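Local coordinates for probable glutaredoxin ssr2061 (PDB 4MJE), which probably reduces low-molecular-weight disulfides and proteins as a glutaredoxin, drawing its electrons from glutathione, which NADPH and glutathione reductase keep reduced, at residues I18-W23 / A34-K39; A57-A60 / K65-L68; A86-G89 / L93-L96. The protein carries 1 engineered substitution. All coordinates share one frame; numbering follows the deposited sequence.

Interaction 1 (I18-W23 / A34-K39). Engineered in segment 34-39: Leu38 (natural residue Arg).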
loop_
_atom_site.group_PDB
_atom_site.type_symbol
_atom_site.label_atom_id
_atom_site.label_comp_id
_atom_site.label_asym_id
_atom_site.label_seq_id
_atom_site.Cartn_x
_atom_site.Cartn_y
_atom_site.Cartn_z
ATOM N N ILE A 18 3.380 2.917 2.552
ATOM C CA ILE A 18 2.445 2.161 1.736
ATOM C C ILE A 18 2.998 0.764 1.521
ATOM O O ILE A 18 4.117 0.602 1.041
ATOM C CB ILE A 18 2.194 2.852 0.387
ATOM C CG1 ILE A 18 1.664 4.275 0.620
ATOM C CG2 ILE A 18 1.213 2.049 -0.450
ATOM C CD1 ILE A 18 1.638 5.157 -0.608
ATOM N N GLU A 19 2.220 -0.249 1.909
ATOM C CA GLU A 19 2.646 -1.643 1.866
ATOM C C GLU A 19 1.617 -2.484 1.139
ATOM O O GLU A 19 0.409 -2.330 1.364
ATOM C CB GLU A 19 2.797 -2.226 3.270
ATOM C CG GLU A 19 3.752 -1.474 4.168
ATOM C CD GLU A 19 3.556 -1.851 5.618
ATOM O OE1 GLU A 19 4.301 -2.717 6.127
ATOM O OE2 GLU A 19 2.647 -1.293 6.259
ATOM N N ILE A 20 2.100 -3.378 0.290
ATOM C CA ILE A 20 1.211 -4.345 -0.342
ATOM C C ILE A 20 1.850 -5.724 -0.350
ATOM O O ILE A 20 2.997 -5.876 -0.779
ATOM C CB ILE A 20 0.818 -3.916 -1.785
ATOM C CG1 ILE A 20 -0.174 -4.921 -2.375
ATOM C CG2 ILE A 20 2.038 -3.717 -2.698
ATOM C CD1 ILE A 20 -0.799 -4.498 -3.666
ATOM N N TYR A 21 1.117 -6.703 0.190
ATOM C CA TYR A 21 1.512 -8.101 0.167
ATOM C C TYR A 21 0.927 -8.774 -1.077
ATOM O O TYR A 21 -0.261 -8.617 -1.385
ATOM C CB TYR A 21 1.010 -8.871 1.393
ATOM C CG TYR A 21 1.453 -8.408 2.762
ATOM C CD1 TYR A 21 2.333 -9.163 3.526
ATOM C CD2 TYR A 21 0.907 -7.265 3.344
ATOM C CE1 TYR A 21 2.685 -8.767 4.812
ATOM C CE2 TYR A 21 1.258 -6.872 4.621
ATOM C CZ TYR A 21 2.132 -7.622 5.334
ATOM O OH TYR A 21 2.445 -7.236 6.615
ATOM N N THR A 22 1.763 -9.525 -1.791
ATOM C CA THR A 22 1.354 -10.077 -3.074
ATOM C C THR A 22 1.910 -11.478 -3.312
ATOM O O THR A 22 2.877 -11.904 -2.681
ATOM C CB THR A 22 1.911 -9.240 -4.237
ATOM O OG1 THR A 22 3.330 -9.334 -4.209
ATOM C CG2 THR A 22 1.509 -7.792 -4.170
ATOM N N TRP A 23 1.284 -12.171 -4.269
ATOM C CA TRP A 23 1.992 -13.125 -5.103
ATOM C C TRP A 23 2.185 -12.436 -6.456
ATOM O O TRP A 23 1.277 -11.786 -6.963
ATOM C CB TRP A 23 1.215 -14.446 -5.243
ATOM C CG TRP A 23 1.510 -15.428 -4.163
ATOM C CD1 TRP A 23 2.070 -15.160 -2.947
ATOM C CD2 TRP A 23 1.264 -16.846 -4.196
ATOM N NE1 TRP A 23 2.194 -16.323 -2.222
ATOM C CE2 TRP A 23 1.710 -17.369 -2.970
ATOM C CE3 TRP A 23 0.705 -17.718 -5.144
ATOM C CZ2 TRP A 23 1.625 -18.727 -2.665
ATOM C CZ3 TRP A 23 0.611 -19.059 -4.828
ATOM C CH2 TRP A 23 1.065 -19.549 -3.604
ATOM N N ALA A 34 -0.798 -2.305 -10.400
ATOM C CA ALA A 34 -0.944 -1.368 -11.494
ATOM C C ALA A 34 -1.492 -0.042 -11.012
ATOM O O ALA A 34 -1.016 1.005 -11.429
ATOM C CB ALA A 34 -1.834 -1.936 -12.558
ATOM N N LEU A 35 -2.484 -0.074 -10.135
ATOM C CA LEU A 35 -3.078 1.152 -9.634
ATOM C C LEU A 35 -2.063 1.979 -8.826
ATOM O O LEU A 35 -1.947 3.199 -9.004
ATOM C CB LEU A 35 -4.306 0.841 -8.784
ATOM C CG LEU A 35 -5.078 2.065 -8.278
ATOM C CD1 LEU A 35 -5.514 3.017 -9.402
ATOM C CD2 LEU A 35 -6.276 1.613 -7.499
ATOM N N LEU A 36 -1.316 1.324 -7.942
ATOM C CA LEU A 36 -0.317 2.011 -7.136
ATOM C C LEU A 36 0.771 2.621 -8.006
ATOM O O LEU A 36 1.212 3.741 -7.765
ATOM C CB LEU A 36 0.274 1.063 -6.087
ATOM C CG LEU A 36 -0.706 0.601 -5.003
ATOM C CD1 LEU A 36 -0.094 -0.497 -4.147
ATOM C CD2 LEU A 36 -1.131 1.773 -4.130
ATOM N N LYS A 37 1.206 1.875 -9.018
ATOM C CA LYS A 37 2.211 2.364 -9.938
ATOM C C LYS A 37 1.674 3.562 -10.720
ATOM O O LYS A 37 2.379 4.540 -10.903
ATOM C CB LYS A 37 2.703 1.243 -10.856
ATOM C CG LYS A 37 3.516 0.210 -10.110
ATOM C CD LYS A 37 3.911 -0.909 -11.016
ATOM C CE LYS A 37 4.844 -1.872 -10.312
ATOM N NZ LYS A 37 5.218 -2.988 -11.240
ATOM N N LEU A 38 0.422 3.525 -11.154
ATOM C CA LEU A 38 -0.127 4.625 -11.939
ATOM C C LEU A 38 -0.278 5.899 -11.094
ATOM O O LEU A 38 -0.232 7.007 -11.631
ATOM C CB LEU A 38 -1.439 4.187 -12.595
ATOM C CG LEU A 38 -1.220 3.146 -13.711
ATOM C CD1 LEU A 38 -2.546 2.535 -14.162
ATOM C CD2 LEU A 38 -0.489 3.736 -14.927
ATOM N N LYS A 39 -0.478 5.762 -9.786
ATOM C CA LYS A 39 -0.478 6.922 -8.890
ATOM C C LYS A 39 0.917 7.560 -8.736
ATOM O O LYS A 39 1.033 8.725 -8.355
ATOM C CB LYS A 39 -1.030 6.542 -7.498
ATOM C CG LYS A 39 -2.474 6.084 -7.479
ATOM C CD LYS A 39 -3.395 7.215 -7.829
ATOM C CE LYS A 39 -4.838 6.819 -7.631
ATOM N NZ LYS A 39 -5.742 7.903 -8.015
#
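Leu36 reaches from helix 27-39 to meet Ile18 and Ile20, two residues of strand 18-22, in the first beta-alpha-beta unit of the thioredoxin fold. The helix forms the crossover that carries the chain from this strand to its parallel neighbour, strand 44-47, and the contact is part of the hydrophobic layer between helix and sheet. It is wholly buried yet small, with 116 Å² of surface covered, and Leu36 supplies just over half of that. The backbones stay well apart: even the nearest alpha carbons, Ile18 CA and Leu36 CA, lie 9.3 Å from each other, so branched aliphatic side chains have to bridge the layer.

Leucine suits the helix position because it carries two methyls at the end of a short stalk. Its CG lies beside the backbone N and opposite the carbonyl carbon (chi1 -66°), which sends the fork toward the strand, where each methyl takes a different isoleucine. CD2 serves Ile18, coming within 4.4 Å of its CG2, a loose touch. Isoleucine suits the strand, since branching at CB puts bulk close to an extended backbone. Ile18 and Ile20, two places apart, both aim their CB at the helix, while Glu19 between them turns its CB away and makes a salt bridge with Arg61.

Phe43 touches both Ile18 and Leu36, Leu97 adds to the packing on Ile18, and Ile84 of helix 81-89 also rests on Leu36. Ile20 further packs on Ala32 and Leu33, one turn earlier in the same helix. Its chain swings CG1 opposite the backbone N (chi1 -177°), so that both arms straddle one methyl: Leu36 CD1 sits 4.1 Å from Ile20 CD1 and equally far from Ile20 CG2.

Interaction 2 (A57-A60 / K65-L68)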
loop_
_atom_site.group_PDB
_atom_site.type_symbol
_atom_site.label_atom_id
_atom_site.label_comp_id
_atom_site.label_asym_id
_atom_site.label_seq_id
_atom_site.Cartn_x
_atom_site.Cartn_y
_atom_site.Cartn_z
ATOM N N ALA A 57 2.350 -13.977 8.886
ATOM C CA ALA A 57 2.632 -12.633 9.386
ATOM C C ALA A 57 1.623 -11.662 8.798
ATOM O O ALA A 57 1.088 -10.823 9.519
ATOM C CB ALA A 57 4.056 -12.204 9.031
ATOM N N MET A 58 1.365 -11.775 7.496
ATOM C CA MET A 58 0.349 -10.944 6.857
ATOM C C MET A 58 -1.009 -11.119 7.526
ATOM O O MET A 58 -1.664 -10.133 7.876
ATOM C CB MET A 58 0.217 -11.316 5.380
ATOM C CG MET A 58 -0.745 -10.434 4.621
ATOM S SD MET A 58 -1.093 -11.070 2.978
ATOM C CE MET A 58 -2.303 -12.340 3.366
ATOM N N ALA A 59 -1.436 -12.370 7.718
ATOM C CA ALA A 59 -2.757 -12.641 8.297
ATOM C C ALA A 59 -2.881 -12.053 9.701
ATOM O O ALA A 59 -3.953 -11.612 10.112
ATOM C CB ALA A 59 -3.022 -14.130 8.322
ATOM N N ALA A 60 -1.779 -12.051 10.438
ATOM C CA ALA A 60 -1.784 -11.529 11.795
ATOM C C ALA A 60 -2.111 -10.027 11.810
ATOM O O ALA A 60 -2.662 -9.514 12.786
ATOM C CB ALA A 60 -0.443 -11.789 12.436
ATOM N N LYS A 65 -6.974 -12.563 7.503
ATOM C CA LYS A 65 -7.172 -12.846 6.079
ATOM C C LYS A 65 -5.874 -13.311 5.438
ATOM O O LYS A 65 -4.809 -12.734 5.667
ATOM C CB LYS A 65 -7.714 -11.625 5.318
ATOM C CG LYS A 65 -9.101 -11.088 5.810
ATOM C CD LYS A 65 -10.162 -12.187 6.109
ATOM C CE LYS A 65 -11.437 -11.590 6.698
ATOM N NZ LYS A 65 -11.549 -11.723 8.189
ATOM N N ARG A 66 -5.981 -14.343 4.610
ATOM C CA ARG A 66 -4.867 -14.848 3.812
ATOM C C ARG A 66 -5.098 -14.628 2.324
ATOM O O ARG A 66 -4.266 -15.019 1.502
ATOM C CB ARG A 66 -4.641 -16.328 4.095
ATOM C CG ARG A 66 -4.165 -16.584 5.507
ATOM C CD ARG A 66 -4.025 -18.051 5.797
ATOM N NE ARG A 66 -3.596 -18.238 7.177
ATOM C CZ ARG A 66 -4.418 -18.283 8.224
ATOM N NH1 ARG A 66 -5.733 -18.203 8.076
ATOM N NH2 ARG A 66 -3.915 -18.431 9.441
ATOM N N SER A 67 -6.222 -14.015 1.965
ATOM C CA SER A 67 -6.459 -13.643 0.567
ATOM C C SER A 67 -5.424 -12.602 0.151
ATOM O O SER A 67 -4.861 -11.902 1.006
ATOM C CB SER A 67 -7.884 -13.111 0.373
ATOM O OG SER A 67 -8.105 -11.930 1.137
ATOM N N LEU A 68 -5.179 -12.500 -1.153
ATOM C CA LEU A 68 -4.207 -11.553 -1.692
ATOM C C LEU A 68 -4.867 -10.639 -2.713
ATOM O O LEU A 68 -5.805 -11.022 -3.390
ATOM C CB LEU A 68 -3.069 -12.308 -2.384
ATOM C CG LEU A 68 -2.231 -13.202 -1.479
ATOM C CD1 LEU A 68 -1.306 -14.061 -2.310
ATOM C CD2 LEU A 68 -1.466 -12.348 -0.480
#
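Met58 and Ala59, near the end of helix 52-61, pack against the loop 65-68 that leads into strand 70-73, in a partly buried contact of apolar side chains with backbone. In thioredoxin-fold proteins the loop before this strand borders the redox site, and here Leu68 touches the Cys26-Cys29 motif, consistent with that role.

Met58 leaves the helix stretched out, with CG opposite the backbone N (chi1 -176°), and bends only at the thioether (chi3 80°), which folds the terminal methyl into the curve of the loop. There Met58 CE lies 3.4 Å from Lys65 O and also touches Arg66 CA. The same methyl is 3.5 Å from Ser67 O. The sulfur faces the next residue along, Met58 SD standing 3.7 Å from Leu68 CD2, the two side chains meeting at a slant. A long, unbranched and flexible methionine can follow such an uneven surface.

Ala59 lets the loop come close because its side chain is a single methyl. Ala59 CA approaches Lys65 O at 3.3 Å in a CA-H...O contact, with 137° at the hydrogen. Ala59 CB touches Arg66 CG at 3.9 Å and lies over one face of the guanidinium, offset toward its rim; the charge itself is paired with Glu56, while Arg55 donates to Arg66 O.

C-H groups beside a thioether sulfur, like an alpha C-H, carry a slight positive charge, so the carbonyls probably add a modest electrostatic attraction to dispersion; for Ser67 O this is secondary to the hydrogen bond from Gln70 NE2.

Interaction 3 (A86-G89 / L93-L96)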
loop_
_atom_site.group_PDB
_atom_site.type_symbol
_atom_site.label_atom_id
_atom_site.label_comp_id
_atom_site.label_asym_id
_atom_site.label_seq_id
_atom_site.Cartn_x
_atom_site.Cartn_y
_atom_site.Cartn_z
ATOM N N ALA A 86 -12.235 0.506 -5.159
ATOM C CA ALA A 86 -13.472 1.136 -4.702
ATOM C C ALA A 86 -13.172 2.515 -4.116
ATOM O O ALA A 86 -13.851 3.495 -4.419
ATOM C CB ALA A 86 -14.210 0.239 -3.683
ATOM N N LEU A 87 -12.143 2.613 -3.288
ATOM C CA LEU A 87 -11.752 3.906 -2.740
ATOM C C LEU A 87 -11.422 4.892 -3.850
ATOM O O LEU A 87 -11.813 6.050 -3.788
ATOM C CB LEU A 87 -10.546 3.770 -1.805
ATOM C CG LEU A 87 -10.799 3.179 -0.426
ATOM C CD1 LEU A 87 -9.495 2.788 0.232
ATOM C CD2 LEU A 87 -11.556 4.163 0.468
ATOM N N ASP A 88 -10.683 4.452 -4.858
ATOM C CA ASP A 88 -10.332 5.366 -5.936
ATOM C C ASP A 88 -11.586 5.825 -6.703
ATOM O O ASP A 88 -11.727 6.997 -7.042
ATOM C CB ASP A 88 -9.316 4.753 -6.888
ATOM C CG ASP A 88 -8.587 5.805 -7.720
ATOM O OD1 ASP A 88 -8.304 5.520 -8.905
ATOM O OD2 ASP A 88 -8.272 6.898 -7.180
ATOM N N GLY A 89 -12.521 4.913 -6.937
ATOM C CA GLY A 89 -13.744 5.268 -7.638
ATOM C C GLY A 89 -14.627 6.232 -6.880
ATOM O O GLY A 89 -15.404 6.984 -7.474
ATOM N N LEU A 93 -9.111 7.645 -2.519
ATOM C CA LEU A 93 -7.789 7.043 -2.418
ATOM C C LEU A 93 -6.714 8.111 -2.369
ATOM O O LEU A 93 -5.823 8.042 -1.524
ATOM C CB LEU A 93 -7.525 6.094 -3.585
ATOM C CG LEU A 93 -6.193 5.346 -3.512
ATOM C CD1 LEU A 93 -6.012 4.572 -2.211
ATOM C CD2 LEU A 93 -6.095 4.402 -4.692
ATOM N N ASP A 94 -6.778 9.096 -3.254
ATOM C CA ASP A 94 -5.741 10.115 -3.273
ATOM C C ASP A 94 -5.488 10.767 -1.887
ATOM O O ASP A 94 -4.349 10.875 -1.465
ATOM C CB ASP A 94 -6.024 11.170 -4.351
ATOM C CG ASP A 94 -5.845 10.632 -5.775
ATOM O OD1 ASP A 94 -6.459 11.198 -6.709
ATOM O OD2 ASP A 94 -5.096 9.668 -5.964
ATOM N N PRO A 95 -6.533 11.169 -1.149
ATOM C CA PRO A 95 -6.254 11.753 0.174
ATOM C C PRO A 95 -5.434 10.843 1.108
ATOM O O PRO A 95 -4.643 11.321 1.918
ATOM C CB PRO A 95 -7.653 11.986 0.765
ATOM C CG PRO A 95 -8.554 12.073 -0.389
ATOM C CD PRO A 95 -7.967 11.206 -1.477
ATOM N N LEU A 96 -5.654 9.536 1.003
ATOM C CA LEU A 96 -4.969 8.578 1.869
ATOM C C LEU A 96 -3.497 8.423 1.528
ATOM O O LEU A 96 -2.691 8.061 2.386
ATOM C CB LEU A 96 -5.648 7.212 1.796
ATOM C CG LEU A 96 -7.069 7.147 2.363
ATOM C CD1 LEU A 96 -7.675 5.782 2.111
ATOM C CD2 LEU A 96 -7.107 7.472 3.851
HETATM O O HOH W 1 -8.944 8.772 -5.216
#
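Asp88 OD2 is gripped by two partners at the join between helix 81-89 and the short, weakly bonded helix 93-97: it makes a salt bridge with Lys39 NZ of helix 27-39 and takes a hydrogen bond of 2.8 Å from a water. That water in turn accepts a hydrogen bond from the backbone Asp94 N at 2.9 Å, and so ties the carboxylate of one helix to the first turn of the next across the tight connection between them.

Next to the water bridge, aliphatic groups pack. Leu93 CB rests 3.7 Å from Asp88 CA, and Leu93 CD2 comes to 3.9 Å from Asp88 CB. The aspartate CG stands opposite the backbone N (chi1 -161°), which brings the carboxylate alongside Leu93 and toward the water. Leucine suits position 93 because it can pack on Asp88 and still reach Leu35 of helix 27-39. On the preceding residue of helix 81-89, Leu87 CB faces Leu93 CB at 4.2 Å. Leu87 CD1 meets Leu96 CD1 at 4.0 Å, their side chains crossing at about a right angle, so the touch is between single methyls. These leucines close the turn between the two C-terminal helices on its apolar side.

Asp94 OD2 lies 4.4 Å from Asp88 OD2, and both bind the same Lys39 ammonium. The lysine would be expected to offset the repulsion between the two acids and to favour the ionised form of both, with perhaps a little help for Asp94 alone from the start of its helix.

Helix 27-39 packs on one face of strand 18-22 in interaction 1, while interaction 2 meets the strand toward its C-terminal end, the two centres about 16 Å apart. They join where Tyr21 CB touches Met58 SD at 3.4 Å and Trp23 CD1 touches Leu68 CD1 at 3.6 Å. Interaction 3 adjoins interaction 1 through helix 27-39, whose Lys39 NZ stands 2.8 Å from both Asp88 OD2 and Asp94 OD2. Interactions 2 and 3 do not touch, with nearest atoms about 13 Å apart. The presumed redox cysteines, Cys26 and Cys29, present as free thiols, lie by interactions 1 and 2; Ile20 comes near their motif without contact.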